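Local structure of dual function macrocyclase-peptidase POPB (Galerina marginata, 5N4B) at residues 486-500 with 565-579. The protein cleaves toxin precursor peptides after proline residues and macrocyclises the trimmed 25-residue intermediate during amanitin biosynthesis. The protein carries 1 engineered substitution. Sequence-based numbering, arbitrary orientation.
Engineered in segment 565-579: Ala578 (natural residue Ser).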
ATOM      1  N   PHE A 486     -21.737  11.794 -20.202  1.00 19.34           N
ATOM      2  CA  PHE A 486     -20.728  12.854 -20.065  1.00 18.26           C
ATOM      3  C   PHE A 486     -21.268  14.114 -20.741  1.00 20.81           C
ATOM      4  O   PHE A 486     -20.860  14.507 -21.837  1.00 25.76           O
ATOM      5  CB  PHE A 486     -19.408  12.433 -20.712  1.00 19.64           C
ATOM      6  CG  PHE A 486     -18.741  11.200 -20.109  1.00 19.10           C
ATOM      7  CD1 PHE A 486     -18.756  10.938 -18.755  1.00 18.71           C
ATOM      8  CD2 PHE A 486     -18.108  10.300 -20.947  1.00 18.55           C
ATOM      9  CE1 PHE A 486     -18.100   9.806 -18.239  1.00 19.05           C
ATOM     10  CE2 PHE A 486     -17.446   9.199 -20.452  1.00 19.21           C
ATOM     11  CZ  PHE A 486     -17.468   8.940 -19.082  1.00 19.95           C
ATOM     12  N   ASP A 487     -22.203  14.753 -20.061  1.00 18.90           N
ATOM     13  CA  ASP A 487     -22.907  15.906 -20.603  1.00 21.63           C
ATOM     14  C   ASP A 487     -22.819  17.076 -19.660  1.00 21.44           C
ATOM     15  O   ASP A 487     -23.673  17.969 -19.679  1.00 23.25           O
ATOM     16  CB  ASP A 487     -24.366  15.544 -20.877  1.00 23.05           C
ATOM     17  CG  ASP A 487     -25.112  15.144 -19.650  1.00 28.66           C
ATOM     18  OD1 ASP A 487     -24.505  15.101 -18.545  1.00 23.90           O
ATOM     19  OD2 ASP A 487     -26.342  14.869 -19.783  1.00 30.61           O
ATOM     20  N   GLY A 488     -21.789  17.095 -18.820  1.00 18.88           N
ATOM     21  CA  GLY A 488     -21.606  18.197 -17.918  1.00 19.93           C
ATOM     22  C   GLY A 488     -22.496  18.233 -16.697  1.00 19.10           C
ATOM     23  O   GLY A 488     -22.587  19.285 -16.060  1.00 21.50           O
ATOM     24  N   THR A 489     -23.120  17.111 -16.320  1.00 18.63           N
ATOM     25  CA  THR A 489     -24.024  17.047 -15.177  1.00 20.72           C
ATOM     26  C   THR A 489     -23.559  16.162 -14.025  1.00 19.36           C
ATOM     27  O   THR A 489     -24.063  16.347 -12.912  1.00 21.08           O
ATOM     28  CB  THR A 489     -25.431  16.570 -15.583  1.00 22.02           C
ATOM     29  OG1 THR A 489     -25.401  15.241 -16.110  1.00 25.26           O
ATOM     30  CG2 THR A 489     -26.034  17.525 -16.635  1.00 28.17           C
ATOM     31  N   ALA A 490     -22.688  15.168 -14.259  1.00 15.93           N
ATOM     32  CA  ALA A 490     -22.319  14.203 -13.208  1.00 16.65           C
ATOM     33  C   ALA A 490     -21.376  14.844 -12.192  1.00 14.71           C
ATOM     34  O   ALA A 490     -20.556  15.696 -12.528  1.00 15.49           O
ATOM     35  CB  ALA A 490     -21.637  13.004 -13.833  1.00 17.11           C
ATOM     36  N   ALA A 491     -21.418  14.355 -10.959  1.00 14.58           N
ATOM     37  CA  ALA A 491     -20.363  14.643 -10.018  1.00 13.19           C
ATOM     38  C   ALA A 491     -19.213  13.674 -10.247  1.00 13.17           C
ATOM     39  O   ALA A 491     -19.384  12.597 -10.810  1.00 14.61           O
ATOM     40  CB  ALA A 491     -20.873  14.455  -8.576  1.00 14.69           C
ATOM     41  N   ALA A 492     -18.033  14.055  -9.793  1.00 12.16           N
ATOM     42  CA  ALA A 492     -16.854  13.224  -9.938  1.00 10.69           C
ATOM     43  C   ALA A 492     -16.155  13.092  -8.600  1.00 12.27           C
ATOM     44  O   ALA A 492     -16.072  14.068  -7.852  1.00 13.39           O
ATOM     45  CB  ALA A 492     -15.875  13.822 -10.976  1.00 13.12           C
ATOM     46  N   ILE A 493     -15.702  11.887  -8.278  1.00 10.96           N
ATOM     47  CA  ILE A 493     -14.732  11.685  -7.217  1.00 10.85           C
ATOM     48  C   ILE A 493     -13.411  11.377  -7.875  1.00  9.01           C
ATOM     49  O   ILE A 493     -13.300  10.419  -8.657  1.00 10.57           O
ATOM     50  CB  ILE A 493     -15.139  10.631  -6.204  1.00 13.52           C
ATOM     51  CG1 ILE A 493     -16.161  11.286  -5.264  1.00 23.00           C
ATOM     52  CG2 ILE A 493     -13.938  10.185  -5.437  1.00 14.78           C
ATOM     53  CD1 ILE A 493     -17.449  11.627  -5.800  1.00 28.05           C
ATOM     54  N   GLN A 494     -12.426  12.216  -7.587  1.00  7.88           N
ATOM     55  CA  GLN A 494     -11.100  12.147  -8.188  1.00  8.86           C
ATOM     56  C   GLN A 494     -10.113  11.726  -7.112  1.00  8.97           C
ATOM     57  O   GLN A 494      -9.976  12.401  -6.080  1.00  9.45           O
ATOM     58  CB  GLN A 494     -10.721  13.494  -8.799  1.00  9.55           C
ATOM     59  CG  GLN A 494      -9.375  13.548  -9.436  1.00 10.19           C
ATOM     60  CD  GLN A 494      -9.067  14.871 -10.035  1.00 12.17           C
ATOM     61  OE1 GLN A 494      -9.836  15.357 -10.858  1.00 13.58           O
ATOM     62  NE2 GLN A 494      -7.980  15.505  -9.617  1.00 11.22           N
ATOM     63  N   TYR A 495      -9.432  10.620  -7.359  1.00  8.32           N
ATOM     64  CA  TYR A 495      -8.593   9.972  -6.366  1.00  8.65           C
ATOM     65  C   TYR A 495      -7.153  10.037  -6.804  1.00  9.13           C
ATOM     66  O   TYR A 495      -6.857   9.883  -7.989  1.00 12.14           O
ATOM     67  CB  TYR A 495      -9.007   8.494  -6.251  1.00 13.63           C
ATOM     68  CG  TYR A 495      -8.295   7.717  -5.188  1.00 22.83           C
ATOM     69  CD1 TYR A 495      -8.452   8.042  -3.853  1.00 31.53           C
ATOM     70  CD2 TYR A 495      -7.464   6.681  -5.507  1.00 29.68           C
ATOM     71  CE1 TYR A 495      -7.770   7.354  -2.844  1.00 35.53           C
ATOM     72  CE2 TYR A 495      -6.781   5.979  -4.511  1.00 40.55           C
ATOM     73  CZ  TYR A 495      -6.941   6.327  -3.182  1.00 44.11           C
ATOM     74  OH  TYR A 495      -6.274   5.634  -2.177  1.00 55.94           O
ATOM     75  N   GLY A 496      -6.248  10.235  -5.867  1.00  9.13           N
ATOM     76  CA  GLY A 496      -4.838  10.238  -6.198  1.00 11.27           C
ATOM     77  C   GLY A 496      -3.951   9.868  -5.027  1.00 12.05           C
ATOM     78  O   GLY A 496      -4.356   9.894  -3.863  1.00 11.19           O
ATOM     79  N   TYR A 497      -2.708   9.550  -5.380  1.00 11.94           N
ATOM     80  CA  TYR A 497      -1.650   9.305  -4.407  1.00  9.86           C
ATOM     81  C   TYR A 497      -0.495  10.236  -4.741  1.00 13.63           C
ATOM     82  O   TYR A 497      -0.286  11.216  -4.021  1.00 14.64           O
ATOM     83  CB  TYR A 497      -1.240   7.828  -4.381  1.00 11.84           C
ATOM     84  CG  TYR A 497      -0.224   7.516  -3.334  1.00 11.07           C
ATOM     85  CD1 TYR A 497      -0.580   7.452  -1.976  1.00 11.87           C
ATOM     86  CD2 TYR A 497       1.107   7.263  -3.667  1.00 12.61           C
ATOM     87  CE1 TYR A 497       0.369   7.135  -1.015  1.00 14.10           C
ATOM     88  CE2 TYR A 497       2.033   6.957  -2.713  1.00 12.16           C
ATOM     89  CZ  TYR A 497       1.669   6.894  -1.387  1.00 13.83           C
ATOM     90  OH  TYR A 497       2.601   6.552  -0.417  1.00 17.61           O
ATOM     91  N   GLY A 498       0.220   9.999  -5.834  1.00 12.24           N
ATOM     92  CA  GLY A 498       1.099  11.000  -6.409  1.00 11.34           C
ATOM     93  C   GLY A 498       2.511  11.048  -5.860  1.00 12.73           C
ATOM     94  O   GLY A 498       3.039  12.129  -5.591  1.00 14.88           O
ATOM     95  N   GLY A 499       3.116   9.915  -5.650  1.00 11.21           N
ATOM     96  CA  GLY A 499       4.453   9.912  -5.091  1.00 11.87           C
ATOM     97  C   GLY A 499       5.021   8.506  -4.971  1.00 12.14           C
ATOM     98  O   GLY A 499       4.336   7.475  -5.114  1.00 12.31           O
ATOM     99  N   PHE A 500       6.315   8.487  -4.672  1.00 12.28           N
ATOM    100  CA  PHE A 500       7.042   7.303  -4.217  1.00 14.02           C
ATOM    101  C   PHE A 500       7.129   6.209  -5.282  1.00 13.80           C
ATOM    102  O   PHE A 500       7.447   5.049  -4.953  1.00 15.64           O
ATOM    103  CB  PHE A 500       6.495   6.761  -2.903  1.00 12.15           C
ATOM    104  CG  PHE A 500       6.610   7.735  -1.750  1.00 13.80           C
ATOM    105  CD1 PHE A 500       7.818   7.822  -1.037  1.00 14.20           C
ATOM    106  CD2 PHE A 500       5.562   8.566  -1.384  1.00 15.47           C
ATOM    107  CE1 PHE A 500       7.963   8.692   0.007  1.00 12.94           C
ATOM    108  CE2 PHE A 500       5.705   9.482  -0.307  1.00 14.39           C
ATOM    109  CZ  PHE A 500       6.906   9.520   0.409  1.00 15.24           C
ATOM    110  N   LYS A 565     -16.696  18.329 -19.972  1.00 18.34           N
ATOM    111  CA  LYS A 565     -18.066  17.895 -19.725  1.00 19.19           C
ATOM    112  C   LYS A 565     -18.197  16.481 -19.190  1.00 18.67           C
ATOM    113  O   LYS A 565     -19.273  15.888 -19.253  1.00 19.89           O
ATOM    114  CB  LYS A 565     -18.956  18.051 -20.956  1.00 20.71           C
ATOM    115  CG  LYS A 565     -18.815  19.375 -21.691  1.00 33.60           C
ATOM    116  CD  LYS A 565     -19.145  20.547 -20.857  1.00 36.63           C
ATOM    117  CE  LYS A 565     -19.245  21.829 -21.733  1.00 50.05           C
ATOM    118  NZ  LYS A 565     -18.126  22.816 -21.476  1.00 57.36           N
ATOM    119  N   TYR A 566     -17.135  15.942 -18.610  1.00 15.76           N
ATOM    120  CA  TYR A 566     -17.278  14.714 -17.853  1.00 13.94           C
ATOM    121  C   TYR A 566     -18.020  14.967 -16.553  1.00 16.80           C
ATOM    122  O   TYR A 566     -18.854  14.148 -16.135  1.00 15.17           O
ATOM    123  CB  TYR A 566     -15.881  14.139 -17.548  1.00 13.50           C
ATOM    124  CG  TYR A 566     -15.152  13.684 -18.770  1.00 15.24           C
ATOM    125  CD1 TYR A 566     -15.398  12.447 -19.351  1.00 17.01           C
ATOM    126  CD2 TYR A 566     -14.221  14.497 -19.363  1.00 14.73           C
ATOM    127  CE1 TYR A 566     -14.718  12.063 -20.525  1.00 18.15           C
ATOM    128  CE2 TYR A 566     -13.546  14.139 -20.497  1.00 17.70           C
ATOM    129  CZ  TYR A 566     -13.791  12.913 -21.068  1.00 17.16           C
ATOM    130  OH  TYR A 566     -13.107  12.565 -22.238  1.00 21.22           O
ATOM    131  N   ALA A 567     -17.749  16.105 -15.921  1.00 16.20           N
ATOM    132  CA  ALA A 567     -18.325  16.463 -14.646  1.00 14.83           C
ATOM    133  C   ALA A 567     -18.886  17.879 -14.703  1.00 14.60           C
ATOM    134  O   ALA A 567     -18.448  18.740 -15.486  1.00 16.07           O
ATOM    135  CB  ALA A 567     -17.271  16.400 -13.549  1.00 15.57           C
ATOM    136  N   ALA A 568     -19.838  18.130 -13.811  1.00 16.14           N
ATOM    137  CA  ALA A 568     -20.463  19.431 -13.716  1.00 18.04           C
ATOM    138  C   ALA A 568     -19.562  20.423 -12.987  1.00 15.49           C
ATOM    139  O   ALA A 568     -18.795  20.042 -12.090  1.00 17.37           O
ATOM    140  CB  ALA A 568     -21.766  19.324 -12.939  1.00 19.78           C
ATOM    141  N   PRO A 569     -19.619  21.702 -13.333  1.00 17.85           N
ATOM    142  CA  PRO A 569     -18.885  22.717 -12.567  1.00 18.08           C
ATOM    143  C   PRO A 569     -19.169  22.637 -11.076  1.00 18.36           C
ATOM    144  O   PRO A 569     -20.321  22.460 -10.654  1.00 20.87           O
ATOM    145  CB  PRO A 569     -19.428  24.028 -13.135  1.00 20.57           C
ATOM    146  CG  PRO A 569     -19.844  23.684 -14.487  1.00 23.20           C
ATOM    147  CD  PRO A 569     -20.433  22.286 -14.415  1.00 18.74           C
ATOM    148  N   GLY A 570     -18.102  22.714 -10.272  1.00 18.20           N
ATOM    149  CA  GLY A 570     -18.211  22.666  -8.834  1.00 17.69           C
ATOM    150  C   GLY A 570     -18.435  21.294  -8.235  1.00 20.15           C
ATOM    151  O   GLY A 570     -18.620  21.182  -7.016  1.00 18.60           O
ATOM    152  N   LYS A 571     -18.469  20.249  -9.044  1.00 16.17           N
ATOM    153  CA  LYS A 571     -18.846  18.939  -8.545  1.00 15.47           C
ATOM    154  C   LYS A 571     -17.739  17.893  -8.659  1.00 12.47           C
ATOM    155  O   LYS A 571     -18.027  16.715  -8.758  1.00 13.58           O
ATOM    156  CB  LYS A 571     -20.145  18.467  -9.188  1.00 18.07           C
ATOM    157  CG  LYS A 571     -21.383  19.388  -8.910  1.00 18.85           C
ATOM    158  CD  LYS A 571     -22.643  18.562  -9.178  1.00 27.30           C
ATOM    159  CE  LYS A 571     -23.967  19.342  -9.069  1.00 36.55           C
ATOM    160  NZ  LYS A 571     -23.959  20.260  -7.887  1.00 37.34           N
ATOM    161  N   VAL A 572     -16.479  18.330  -8.629  1.00 13.00           N
ATOM    162  CA  VAL A 572     -15.337  17.414  -8.499  1.00 10.58           C
ATOM    163  C   VAL A 572     -14.904  17.400  -7.040  1.00 12.68           C
ATOM    164  O   VAL A 572     -14.520  18.432  -6.490  1.00 12.55           O
ATOM    165  CB  VAL A 572     -14.155  17.806  -9.389  1.00 12.14           C
ATOM    166  CG1 VAL A 572     -13.057  16.774  -9.232  1.00 12.45           C
ATOM    167  CG2 VAL A 572     -14.559  17.952 -10.872  1.00 13.18           C
ATOM    168  N   ALA A 573     -14.964  16.245  -6.412  1.00 10.07           N
ATOM    169  CA  ALA A 573     -14.483  16.014  -5.064  1.00  9.88           C
ATOM    170  C   ALA A 573     -13.179  15.256  -5.155  1.00 10.30           C
ATOM    171  O   ALA A 573     -12.986  14.469  -6.087  1.00 13.11           O
ATOM    172  CB  ALA A 573     -15.465  15.189  -4.254  1.00 11.54           C
ATOM    173  N   ILE A 574     -12.285  15.489  -4.215  1.00  8.60           N
ATOM    174  CA  ILE A 574     -10.987  14.821  -4.223  1.00  8.86           C
ATOM    175  C   ILE A 574     -10.759  14.049  -2.940  1.00  9.41           C
ATOM    176  O   ILE A 574     -11.219  14.438  -1.854  1.00  9.60           O
ATOM    177  CB  ILE A 574      -9.804  15.769  -4.516  1.00  8.95           C
ATOM    178  CG1 ILE A 574      -9.794  16.961  -3.586  1.00  9.03           C
ATOM    179  CG2 ILE A 574      -9.819  16.216  -5.993  1.00 10.33           C
ATOM    180  CD1 ILE A 574      -8.555  17.889  -3.747  1.00 10.94           C
ATOM    181  N   ASN A 575     -10.007  12.949  -3.071  1.00  8.65           N
ATOM    182  CA  ASN A 575      -9.742  12.035  -1.974  1.00  7.88           C
ATOM    183  C   ASN A 575      -8.384  11.385  -2.193  1.00  9.01           C
ATOM    184  O   ASN A 575      -7.980  11.137  -3.337  1.00  9.71           O
ATOM    185  CB  ASN A 575     -10.870  10.983  -1.945  1.00  9.56           C
ATOM    186  CG  ASN A 575     -10.720   9.904  -0.883  1.00 10.89           C
ATOM    187  OD1 ASN A 575     -10.884   8.719  -1.206  1.00 15.13           O
ATOM    188  ND2 ASN A 575     -10.457  10.267   0.352  1.00  9.93           N
ATOM    189  N   GLY A 576      -7.676  11.136  -1.083  1.00  8.78           N
ATOM    190  CA  GLY A 576      -6.392  10.444  -1.111  1.00  8.52           C
ATOM    191  C   GLY A 576      -5.926  10.253   0.312  1.00  9.72           C
ATOM    192  O   GLY A 576      -6.445  10.884   1.237  1.00  9.50           O
ATOM    193  N   ALA A 577      -4.999   9.315   0.472  1.00  9.97           N
ATOM    194  CA  ALA A 577      -4.494   8.943   1.780  1.00 10.17           C
ATOM    195  C   ALA A 577      -2.973   8.982   1.809  1.00 12.52           C
ATOM    196  O   ALA A 577      -2.302   8.634   0.840  1.00 11.09           O
ATOM    197  CB  ALA A 577      -4.963   7.527   2.175  1.00 11.68           C
ATOM    198  N   ALA A 578      -2.427   9.383   2.960  1.00 11.87           N
ATOM    199  CA  ALA A 578      -0.976   9.435   3.204  1.00 13.30           C
ATOM    200  C   ALA A 578      -0.377  10.462   2.262  1.00 11.89           C
ATOM    201  O   ALA A 578      -0.736  11.648   2.386  1.00 11.58           O
ATOM    202  CB  ALA A 578      -0.352   8.031   3.211  1.00 13.70           C
ATOM    203  N   ASN A 579       0.545  10.107   1.361  1.00 12.14           N
ATOM    204  CA  ASN A 579       0.938  11.086   0.345  1.00 11.05           C
ATOM    205  C   ASN A 579      -0.263  11.655  -0.396  1.00 10.48           C
ATOM    206  O   ASN A 579      -0.231  12.818  -0.804  1.00 10.51           O
ATOM    207  CB  ASN A 579       1.944  10.509  -0.668  1.00 11.97           C
ATOM    208  CG  ASN A 579       2.615  11.591  -1.488  1.00 14.61           C
ATOM    209  OD1 ASN A 579       3.520  12.272  -1.009  1.00 14.03           O
ATOM    210  ND2 ASN A 579       2.172  11.791  -2.729  1.00 14.57           N
TER
HETATM  211  O   HOH W   1     -21.562  14.417 -16.854  1.00 11.53           O
HETATM  212  O   HOH W   2      -4.161   7.933  -1.947  1.00 10.79           O
HETATM  213  O   HOH W   3       2.566   8.162   1.684  1.00 15.76           O
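In the central sheet of the alpha/beta-hydrolase domain, strands 492-495 and 572-577 are parallel neighbours, and the second ends at the nucleophile elbow, where the engineered Ala578 replaces the catalytic serine just before helix 579-590. Backbone bonds alternate between the strands: Ala492 N to Lys571 O, Ala573 N to Ala492 O (2.8 Å, almost straight at 178°), Gln494 N to Ala573 O, Asn575 N to Gln494 O and Gly496 N to Asn575 O. Gln494 and Ile574 share a face under helix 548-563; Gln494 CB lies 4.0 Å from Ile574 CG2, and the extended side chain carries NE2 on to Phe554 O. On the other face, Ile493 CG1 meets Ala573 CB beneath helix 705-722. With CG anti to the backbone N (chi1 -176°), the Tyr495 ring slants past Asn575, its CD1 3.2 Å from Asn575 O, while its hydroxyl bonds the backbone of the bound peptide. Where the strands part, a water accepts from Ala577 N and donates to Gly496 O. At the far end, Tyr566 and Phe486 form a T-shaped pair, planes at 64°, with Tyr566 CD1 over the centre of the Phe486 ring. Beside the elbow, Asn579 lays CB over one face of the Tyr497 ring, 3.9 Å from its centroid; OD1 is bonded to Tyr624 OH, and ND2 reaches Tyr497 O at 2.8 Å from above the carbonyl plane.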